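PDB 4KH9: hypothetical protein from Legionella pneumophila subsp. pneumophila, which is of unknown function but binds calcium ions and is built from three domains of the DUF4785 family. Local coordinates for residues Phe2-Gln7 with Met271-Leu276; Thr66-Ala71 with Val155-Ser160; Leu346-Leu351 with Gln362-Val367. All blocks are in the same frame, centred on the assembly; numbering follows the deposited sequence.

Contact 1 of 3, residues Phe2-Gln7 with Met271-Leu276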
# COMPACT_ATOMS: atom_id res chain seq x y z
N PHE A 2 0.65 -23.83 -27.36
CA PHE A 2 1.49 -23.65 -26.18
C PHE A 2 0.63 -23.60 -24.92
O PHE A 2 -0.24 -22.74 -24.81
CB PHE A 2 2.38 -22.39 -26.30
CG PHE A 2 3.31 -22.16 -25.13
CD1 PHE A 2 4.53 -22.82 -25.05
CD2 PHE A 2 2.97 -21.27 -24.11
CE1 PHE A 2 5.38 -22.61 -23.97
CE2 PHE A 2 3.82 -21.07 -23.03
CZ PHE A 2 5.03 -21.73 -22.97
N THR A 3 0.88 -24.52 -23.98
CA THR A 3 0.18 -24.60 -22.70
C THR A 3 0.85 -23.62 -21.74
O THR A 3 2.07 -23.64 -21.55
CB THR A 3 0.18 -26.06 -22.17
OG1 THR A 3 -0.59 -26.87 -23.06
CG2 THR A 3 -0.39 -26.19 -20.73
N LEU A 4 0.03 -22.76 -21.12
CA LEU A 4 0.48 -21.74 -20.18
C LEU A 4 0.50 -22.30 -18.75
O LEU A 4 -0.19 -23.30 -18.49
CB LEU A 4 -0.46 -20.53 -20.29
CG LEU A 4 -0.35 -19.72 -21.58
CD1 LEU A 4 -1.61 -18.93 -21.83
CD2 LEU A 4 0.87 -18.83 -21.58
N PRO A 5 1.28 -21.71 -17.81
CA PRO A 5 1.28 -22.23 -16.42
C PRO A 5 -0.13 -22.29 -15.84
O PRO A 5 -0.89 -21.33 -15.99
CB PRO A 5 2.15 -21.22 -15.66
CG PRO A 5 2.99 -20.54 -16.70
CD PRO A 5 2.19 -20.55 -17.96
N ARG A 6 -0.51 -23.43 -15.22
CA ARG A 6 -1.85 -23.60 -14.66
C ARG A 6 -2.05 -22.73 -13.43
O ARG A 6 -1.14 -22.56 -12.62
CB ARG A 6 -2.16 -25.07 -14.28
CG ARG A 6 -2.17 -26.06 -15.44
CD ARG A 6 -3.01 -27.30 -15.15
NE ARG A 6 -2.57 -28.06 -13.97
CZ ARG A 6 -1.73 -29.09 -14.00
NH1 ARG A 6 -1.22 -29.51 -15.15
NH2 ARG A 6 -1.40 -29.71 -12.88
N GLN A 7 -3.26 -22.17 -13.29
CA GLN A 7 -3.68 -21.35 -12.15
C GLN A 7 -5.12 -21.72 -11.81
O GLN A 7 -6.02 -21.39 -12.59
CB GLN A 7 -3.52 -19.84 -12.45
CG GLN A 7 -4.02 -18.89 -11.34
CD GLN A 7 -4.02 -17.42 -11.76
OE1 GLN A 7 -3.01 -16.71 -11.62
NE2 GLN A 7 -5.15 -16.91 -12.28
N MSE A 271 -5.13 -20.66 -20.41
CA MSE A 271 -4.66 -22.05 -20.42
C MSE A 271 -3.77 -22.40 -21.62
O MSE A 271 -2.70 -22.97 -21.44
CB MSE A 271 -5.85 -23.00 -20.39
CG MSE A 271 -6.70 -22.87 -19.13
SE MSE A 271 -8.36 -23.87 -19.25
CE MSE A 271 -7.60 -25.73 -19.32
N ASN A 272 -4.23 -22.13 -22.84
CA ASN A 272 -3.50 -22.49 -24.07
C ASN A 272 -3.52 -21.35 -25.05
O ASN A 272 -4.56 -20.72 -25.19
CB ASN A 272 -4.14 -23.74 -24.73
CG ASN A 272 -4.17 -25.00 -23.90
OD1 ASN A 272 -3.25 -25.83 -23.96
ND2 ASN A 272 -5.26 -25.20 -23.17
N VAL A 273 -2.41 -21.09 -25.75
CA VAL A 273 -2.35 -20.03 -26.75
C VAL A 273 -1.82 -20.65 -28.05
O VAL A 273 -0.89 -21.46 -28.03
CB VAL A 273 -1.58 -18.76 -26.30
CG1 VAL A 273 -0.17 -19.06 -25.81
CG2 VAL A 273 -1.57 -17.68 -27.37
N LYS A 274 -2.48 -20.33 -29.16
CA LYS A 274 -2.10 -20.83 -30.49
C LYS A 274 -2.26 -19.70 -31.50
O LYS A 274 -3.08 -18.79 -31.30
CB LYS A 274 -2.95 -22.07 -30.86
CG LYS A 274 -2.55 -22.79 -32.14
CD LYS A 274 -3.65 -23.73 -32.65
CE LYS A 274 -3.28 -24.45 -33.94
NZ LYS A 274 -2.22 -25.48 -33.73
N LYS A 275 -1.47 -19.75 -32.56
CA LYS A 275 -1.54 -18.81 -33.68
C LYS A 275 -2.59 -19.38 -34.63
O LYS A 275 -2.51 -20.56 -35.00
CB LYS A 275 -0.16 -18.62 -34.33
CG LYS A 275 -0.11 -17.64 -35.49
CD LYS A 275 1.30 -17.61 -36.08
CE LYS A 275 1.28 -17.36 -37.57
NZ LYS A 275 2.64 -17.40 -38.17
N LEU A 276 -3.64 -18.59 -34.91
CA LEU A 276 -4.77 -18.98 -35.75
C LEU A 276 -4.49 -18.67 -37.21
O LEU A 276 -4.78 -19.50 -38.08
CB LEU A 276 -6.05 -18.24 -35.26
CG LEU A 276 -7.43 -18.74 -35.73
CD1 LEU A 276 -7.79 -20.07 -35.09
CD2 LEU A 276 -8.51 -17.74 -35.38

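Contact 2 of 3, residues Thr66-Ala71 with Val155-Ser160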
# COMPACT_ATOMS: atom_id res chain seq x y z
N THR A 66 10.36 11.90 21.21
CA THR A 66 11.15 12.42 20.12
C THR A 66 12.61 12.10 20.40
O THR A 66 13.01 12.01 21.56
CB THR A 66 10.88 13.93 19.90
OG1 THR A 66 11.43 14.67 20.99
CG2 THR A 66 9.38 14.27 19.72
N LEU A 67 13.41 11.97 19.34
CA LEU A 67 14.84 11.67 19.43
C LEU A 67 15.70 12.84 18.93
O LEU A 67 16.94 12.84 19.11
CB LEU A 67 15.15 10.40 18.62
CG LEU A 67 14.42 9.12 19.08
CD1 LEU A 67 14.69 7.97 18.13
CD2 LEU A 67 14.78 8.76 20.55
N ALA A 68 15.06 13.83 18.29
CA ALA A 68 15.81 15.01 17.84
C ALA A 68 14.98 16.25 18.04
O ALA A 68 13.75 16.15 18.11
CB ALA A 68 16.22 14.85 16.40
N PRO A 69 15.60 17.44 18.09
CA PRO A 69 14.78 18.65 18.23
C PRO A 69 13.94 18.91 16.98
O PRO A 69 14.23 18.40 15.87
CB PRO A 69 15.82 19.75 18.45
CG PRO A 69 17.07 19.26 17.82
CD PRO A 69 17.04 17.77 18.01
N GLY A 70 12.89 19.70 17.15
CA GLY A 70 12.06 20.13 16.03
C GLY A 70 11.16 19.09 15.41
O GLY A 70 10.87 19.17 14.22
N ALA A 71 10.64 18.14 16.23
CA ALA A 71 9.69 17.17 15.73
C ALA A 71 8.38 17.85 15.39
O ALA A 71 8.04 18.89 15.98
CB ALA A 71 9.46 16.06 16.75
N VAL A 155 3.44 11.81 14.88
CA VAL A 155 4.71 12.41 15.27
C VAL A 155 5.72 12.16 14.18
O VAL A 155 6.06 11.02 13.93
CB VAL A 155 5.23 11.88 16.64
CG1 VAL A 155 6.58 12.52 17.01
CG2 VAL A 155 4.20 12.11 17.77
N LEU A 156 6.20 13.23 13.54
CA LEU A 156 7.26 13.18 12.57
C LEU A 156 8.53 13.66 13.28
O LEU A 156 8.66 14.84 13.62
CB LEU A 156 6.96 13.98 11.30
CG LEU A 156 8.14 14.12 10.30
CD1 LEU A 156 8.48 12.77 9.66
CD2 LEU A 156 7.86 15.20 9.27
N ASP A 157 9.46 12.74 13.51
CA ASP A 157 10.73 13.05 14.18
C ASP A 157 11.69 13.44 13.05
O ASP A 157 12.62 12.71 12.70
CB ASP A 157 11.18 11.82 15.01
CG ASP A 157 12.11 12.12 16.17
OD1 ASP A 157 12.47 13.32 16.37
OD2 ASP A 157 12.47 11.17 16.89
N LYS A 158 11.35 14.56 12.42
CA LYS A 158 11.93 15.15 11.23
C LYS A 158 13.47 15.14 11.23
O LYS A 158 14.06 14.89 10.17
CB LYS A 158 11.41 16.61 11.09
CG LYS A 158 11.68 17.25 9.74
CD LYS A 158 11.05 18.63 9.57
CE LYS A 158 11.30 19.12 8.17
NZ LYS A 158 10.50 20.33 7.84
N PHE A 159 14.11 15.43 12.37
CA PHE A 159 15.55 15.55 12.32
C PHE A 159 16.27 14.37 13.00
O PHE A 159 17.49 14.42 13.19
CB PHE A 159 15.97 16.91 12.92
CG PHE A 159 15.43 18.04 12.08
CD1 PHE A 159 16.00 18.34 10.83
CD2 PHE A 159 14.38 18.83 12.53
CE1 PHE A 159 15.51 19.39 10.06
CE2 PHE A 159 13.89 19.88 11.75
CZ PHE A 159 14.46 20.16 10.52
N SER A 160 15.53 13.28 13.26
CA SER A 160 16.09 12.03 13.77
C SER A 160 16.73 11.22 12.66
O SER A 160 16.25 11.23 11.53
CB SER A 160 15.00 11.19 14.43
OG SER A 160 15.57 9.98 14.90
O HOH W 1 12.87 15.74 15.07

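Contact 3 of 3, residues Leu346-Leu351 with Gln362-Val367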
# COMPACT_ATOMS: atom_id res chain seq x y z
N LEU A 346 5.55 -13.10 -28.69
CA LEU A 346 4.60 -12.50 -27.76
C LEU A 346 5.33 -12.20 -26.47
O LEU A 346 5.81 -13.15 -25.82
CB LEU A 346 3.37 -13.41 -27.51
CG LEU A 346 2.43 -13.65 -28.68
CD1 LEU A 346 1.37 -14.68 -28.31
CD2 LEU A 346 1.79 -12.37 -29.13
N GLY A 347 5.46 -10.91 -26.13
CA GLY A 347 6.15 -10.46 -24.92
C GLY A 347 5.46 -10.85 -23.62
O GLY A 347 6.10 -11.22 -22.64
N TYR A 348 4.12 -10.75 -23.61
CA TYR A 348 3.35 -11.14 -22.44
C TYR A 348 1.93 -11.48 -22.83
O TYR A 348 1.48 -11.17 -23.93
CB TYR A 348 3.35 -10.03 -21.35
CG TYR A 348 2.76 -8.70 -21.75
CD1 TYR A 348 1.38 -8.54 -21.88
CD2 TYR A 348 3.55 -7.56 -21.86
CE1 TYR A 348 0.82 -7.31 -22.18
CE2 TYR A 348 3.00 -6.31 -22.14
CZ TYR A 348 1.63 -6.19 -22.30
OH TYR A 348 1.08 -4.97 -22.60
N LEU A 349 1.24 -12.13 -21.89
CA LEU A 349 -0.17 -12.48 -21.91
C LEU A 349 -0.76 -12.11 -20.56
O LEU A 349 -0.45 -12.76 -19.56
CB LEU A 349 -0.40 -13.95 -22.25
CG LEU A 349 0.01 -14.40 -23.65
CD1 LEU A 349 -0.08 -15.88 -23.76
CD2 LEU A 349 -0.83 -13.72 -24.72
N ARG A 350 -1.54 -11.02 -20.52
CA ARG A 350 -2.15 -10.48 -19.30
C ARG A 350 -3.68 -10.50 -19.39
O ARG A 350 -4.24 -10.12 -20.42
CB ARG A 350 -1.66 -9.05 -19.05
CG ARG A 350 -0.18 -9.03 -18.66
CD ARG A 350 0.40 -7.64 -18.49
NE ARG A 350 1.84 -7.74 -18.28
CZ ARG A 350 2.69 -6.73 -18.43
NH1 ARG A 350 2.26 -5.53 -18.78
NH2 ARG A 350 3.99 -6.92 -18.24
N LEU A 351 -4.35 -10.93 -18.31
CA LEU A 351 -5.80 -10.94 -18.28
C LEU A 351 -6.27 -10.06 -17.13
O LEU A 351 -5.87 -10.27 -15.99
CB LEU A 351 -6.34 -12.39 -18.19
CG LEU A 351 -7.86 -12.55 -18.27
CD1 LEU A 351 -8.36 -12.33 -19.69
CD2 LEU A 351 -8.26 -13.93 -17.84
N GLN A 362 -1.24 -13.47 -15.44
CA GLN A 362 -0.22 -12.91 -16.30
C GLN A 362 0.89 -13.92 -16.54
O GLN A 362 1.29 -14.67 -15.65
CB GLN A 362 0.36 -11.59 -15.78
CG GLN A 362 0.87 -11.59 -14.34
CD GLN A 362 0.96 -10.19 -13.79
OE1 GLN A 362 1.51 -9.28 -14.43
NE2 GLN A 362 0.42 -9.99 -12.60
N TYR A 363 1.35 -13.93 -17.78
CA TYR A 363 2.49 -14.68 -18.26
C TYR A 363 3.42 -13.67 -18.91
O TYR A 363 3.11 -13.16 -19.98
CB TYR A 363 2.06 -15.82 -19.19
CG TYR A 363 3.22 -16.70 -19.57
CD1 TYR A 363 3.86 -17.50 -18.63
CD2 TYR A 363 3.72 -16.71 -20.87
CE1 TYR A 363 4.95 -18.30 -18.97
CE2 TYR A 363 4.80 -17.51 -21.23
CZ TYR A 363 5.40 -18.31 -20.28
OH TYR A 363 6.49 -19.08 -20.62
N ASN A 364 4.53 -13.32 -18.22
CA ASN A 364 5.47 -12.29 -18.67
C ASN A 364 6.78 -12.89 -19.23
O ASN A 364 7.84 -12.24 -19.15
CB ASN A 364 5.79 -11.35 -17.51
CG ASN A 364 4.57 -10.70 -16.93
OD1 ASN A 364 3.93 -9.84 -17.56
ND2 ASN A 364 4.20 -11.12 -15.73
N GLN A 365 6.72 -14.09 -19.80
CA GLN A 365 7.87 -14.71 -20.45
C GLN A 365 7.71 -14.65 -21.97
O GLN A 365 6.59 -14.85 -22.45
CB GLN A 365 8.07 -16.16 -20.00
CG GLN A 365 8.81 -16.36 -18.68
CD GLN A 365 9.09 -17.83 -18.49
OE1 GLN A 365 8.30 -18.57 -17.88
NE2 GLN A 365 10.20 -18.31 -19.06
N PRO A 366 8.80 -14.41 -22.76
CA PRO A 366 8.67 -14.40 -24.23
C PRO A 366 8.16 -15.74 -24.78
O PRO A 366 8.54 -16.80 -24.29
CB PRO A 366 10.11 -14.15 -24.71
CG PRO A 366 10.78 -13.49 -23.56
CD PRO A 366 10.20 -14.16 -22.36
N VAL A 367 7.25 -15.68 -25.77
CA VAL A 367 6.71 -16.87 -26.44
C VAL A 367 6.94 -16.66 -27.92
O VAL A 367 6.29 -15.81 -28.52
CB VAL A 367 5.23 -17.26 -26.13
CG1 VAL A 367 4.87 -18.59 -26.78
CG2 VAL A 367 4.97 -17.35 -24.63

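Contact 1 of 3, residues Phe2-Gln7 with Met271-Leu276
The ring of F2 turns its edge to V273, with CG1 of V273 near the ring plane and 4.2 Å from F2 CD2. CD2 of L4 also lies at the ring edge, in plane. This is an antiparallel edge-strand pairing: the N-terminal strand 2-3 adds itself to strand 268-278 as the outermost member of a four-stranded sheet in the C-terminal domain, whose family belongs to the E-set clan. F2 and V273 form a hydrogen-bonded pair, with F2 N to V273 O and V273 N to F2 O each 2.9 Å. The non-hydrogen-bonded pair T3 and N272 follows. Although L4 has left the strand, its N adds one more bond, to O of M271 (a selenomethionine) at 2.8 Å and a nearly straight 172°.

The sheet face bearing F2 and V273 is the apolar one. F2 CG is anti to the backbone N (chi1 -178°), and the ring runs away from strand 268-278 to meet Q371 and L372. V273 is buried, and its CG1 also reaches L4 CD1 at 4.2 Å. L4 points toward strand 268-278 and packs on Y361 and Y363 of strand 358-368, so the N-terminal segment also touches the domain's second sheet. On the other face, T3 and N272 run alongside each other in the same direction, and T3 OG1 donates to N272 OD1 at 3.0 Å, tilted 29° from the amide carbonyl plane.

Contact 2 of 3, residues Thr66-Ala71 with Val155-Ser160
The carboxylate of D157 grips two consecutive backbone N-H groups of the loop 66-71. OD2 accepts from L67 N at 2.7 Å and OD1 from A68 N at 3.3 Å, both on their syn sides and within 17° of the carboxylate plane. D157 is the centre of an inverse gamma turn and opens a type I beta turn ending at S160, so the chain leaving strand 150-156 in the N-terminal domain folds back against the loop. D157 CG, anti to the backbone N (chi1 -156°), is turned to loop 66-71, and the side chain crosses that of L67 at about a right angle.

A water widens this grip, lying 2.8 Å from D157 OD1 and 3.1 Å from P69 O while accepting from F159 N at 3.0 Å. A68 CB presses on the turn, 3.4 Å from F159 C, while P69 O meets the F159 ring at its edge, 3.4 Å from CD2. Further out, D157 OD2 makes a salt bridge with R255 where the loop meets strand 251-264 of the central domain, whose I253 touches L67. T66 OG1 is hydrogen-bonded to G134 N and S160 OG to T162 N.

Contact 3 of 3, residues Leu346-Leu351 with Gln362-Val367
L349 and Y363 mark the tight side of this beta hairpin, where strands 345-353 and 358-368 pair at the edge of a five-stranded antiparallel sheet in the C-terminal domain. They form a hydrogen-bonded pair, L349 N to Y363 O at 2.9 Å and Y363 N to L349 O at 2.8 Å. A second such pair, L346 with V367, has L346 N 2.8 Å from V367 O. Between the pairs the register slips by one, and N364, Q365 and P366 bridge the gap. L346, L349, Y363 and V367 all direct their side chains to one face and are buried there; F331 of strand 325-333 packs on both leucines, and L270 and V273 on L349. Within the irregular segment, Q365 N sits 4.1 Å above the centre of the Y363 ring.

The opposite face is polar and more exposed. R350 CG touches Q362 CB at 3.9 Å, and beyond it the extended R350 chain carries its guanidinium across the Y348 ring, with CZ 3.6 Å above the ring centre. The OH of Y348 is hydrogen-bonded to Q298 OE1. R350 grips N364 side-on: NE and NH2 each lie 3.0 Å from N364 OD1, which is in the guanidinium plane. NE arrives nearly along the C=O axis (162°), whereas NH2 stands 38° above the amide plane. One carbonyl oxygen thus accepts two bonds from a cationic group, which probably polarises the amide and ties N364, at the start of the register slip, to strand 345-353.

Overall arrangement
From the N terminus, residues 2-7 enter the C-terminal domain at once, but their partner 271-276 comes only after 263 further residues, so contact 1 closes a loop spanning the N-terminal and central domains. Contact 2 lies wholly within that loop, closing a shorter one of 83 residues in the N-terminal domain, at the other end of the elongated chain; its centre is about 55 Å from that of contact 1. Contact 3 follows in series as a local hairpin. Contacts 1 and 3 touch: P5 CD is 3.5 Å from Y363 CD1, and L4 packs on L349, joining the four- and five-stranded sheets of the C-terminal domain.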